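PDB 5X9J: isomerase prhC from Penicillium brasilianum, which acts as a homodimeric isomerase of the trt14 family in the biosynthesis of paraherquonin, a hexacyclic fungal meroterpenoid. Local coordinates for residues D155-N158 / R159-A162. Sequence-based numbering, arbitrary orientation.
Sequences DLMN and RLAA
Leu-156 and Leu-160 meet one helical turn apart through different first torsions. In Leu-156, CG stands opposite the backbone N (chi1 172°). In Leu-160 it lies opposite the carbonyl carbon instead (chi1 -67°). The two side chains cross at a slant, with Leu-156 CD1 3.9 Å from Leu-160 CG. Met-157 SD adds a looser apolar touch at 4.3 Å from Leu-160 CD1. The backbone keeps the regular i to i+4 bonding of an alpha-helix. Leu-160 N donates to Leu-156 O at 2.8 Å, and Arg-159 N to Asp-155 O at 2.9 Å. Arg-159 turns back along the helix toward Asp-155 and Leu-156. Asp-155 O also accepts a weak hydrogen bond from Arg-159 NE, at 3.5 Å. Leu-156 CD1 lies over one guanidinium face, offset toward the rim. Arg-159 NH1 is hydrogen-bonded to the carbonyl oxygens of Gly-121 and Pro-123, which ties helix 150-162 to the turn between strands 108-119 and 124-134. On the buried side, Leu-156 touches Trp-83 and Leu-160 touches Ile-86, both of helix 73-86. Met-157 and Leu-160 also pack on Leu-169 of helix 167-173.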
loop_
_atom_site.group_PDB
_atom_site.type_symbol
_atom_site.label_atom_id
_atom_site.label_comp_id
_atom_site.label_asym_id
_atom_site.label_seq_id
_atom_site.Cartn_x
_atom_site.Cartn_y
_atom_site.Cartn_z
ATOM N N ASP B 155 16.421 1.297 3.381
ATOM C CA ASP B 155 17.349 1.670 4.446
ATOM C C ASP B 155 17.866 0.434 5.172
ATOM O O ASP B 155 19.056 0.347 5.494
ATOM C CB ASP B 155 16.679 2.618 5.446
ATOM C CG ASP B 155 16.507 4.042 4.908
ATOM O OD1 ASP B 155 17.146 4.391 3.884
ATOM O OD2 ASP B 155 15.732 4.820 5.524
ATOM N N LEU B 156 16.986 -0.538 5.434
ATOM C CA LEU B 156 17.434 -1.796 6.026
ATOM C C LEU B 156 18.446 -2.488 5.123
ATOM O O LEU B 156 19.510 -2.915 5.582
ATOM C CB LEU B 156 16.247 -2.719 6.301
ATOM C CG LEU B 156 16.652 -4.139 6.741
ATOM C CD1 LEU B 156 17.427 -4.116 8.071
ATOM C CD2 LEU B 156 15.449 -5.047 6.851
ATOM N N MET B 157 18.131 -2.591 3.825
ATOM C CA MET B 157 19.043 -3.236 2.886
ATOM C C MET B 157 20.391 -2.529 2.844
ATOM O O MET B 157 21.437 -3.182 2.744
ATOM C CB MET B 157 18.433 -3.278 1.483
ATOM C CG MET B 157 17.157 -4.078 1.400
ATOM S SD MET B 157 17.429 -5.782 1.932
ATOM C CE MET B 157 18.652 -6.278 0.725
ATOM N N ASN B 158 20.388 -1.196 2.900
ATOM C CA ASN B 158 21.647 -0.460 2.934
ATOM C C ASN B 158 22.433 -0.767 4.208
ATOM O O ASN B 158 23.651 -0.946 4.165
ATOM C CB ASN B 158 21.386 1.046 2.828
ATOM C CG ASN B 158 20.906 1.467 1.443
ATOM O OD1 ASN B 158 21.063 0.744 0.458
ATOM N ND2 ASN B 158 20.333 2.655 1.368
ATOM N N ARG B 159 21.752 -0.808 5.357
ATOM C CA ARG B 159 22.441 -1.123 6.605
ATOM C C ARG B 159 22.983 -2.547 6.588
ATOM O O ARG B 159 24.102 -2.793 7.053
ATOM C CB ARG B 159 21.501 -0.906 7.793
ATOM C CG ARG B 159 21.235 0.573 8.110
ATOM C CD ARG B 159 20.327 0.733 9.335
ATOM N NE ARG B 159 18.920 0.563 8.976
ATOM C CZ ARG B 159 17.981 0.027 9.758
ATOM N NH1 ARG B 159 18.272 -0.425 10.983
ATOM N NH2 ARG B 159 16.736 -0.063 9.306
ATOM N N LEU B 160 22.209 -3.491 6.043
ATOM C CA LEU B 160 22.677 -4.868 5.923
ATOM C C LEU B 160 23.876 -4.962 4.993
ATOM O O LEU B 160 24.826 -5.706 5.268
ATOM C CB LEU B 160 21.550 -5.776 5.414
ATOM C CG LEU B 160 20.351 -6.011 6.334
ATOM C CD1 LEU B 160 19.295 -6.850 5.610
ATOM C CD2 LEU B 160 20.779 -6.684 7.648
ATOM N N ALA B 161 23.843 -4.231 3.870
ATOM C CA ALA B 161 24.935 -4.333 2.910
ATOM C C ALA B 161 26.235 -3.787 3.485
ATOM O O ALA B 161 27.309 -4.312 3.182
ATOM C CB ALA B 161 24.584 -3.607 1.610
ATOM N N ALA B 162 26.160 -2.746 4.317
ATOM C CA ALA B 162 27.360 -2.248 4.978
ATOM C C ALA B 162 27.974 -3.292 5.911
ATOM O O ALA B 162 29.160 -3.196 6.240
ATOM C CB ALA B 162 27.036 -0.969 5.750
#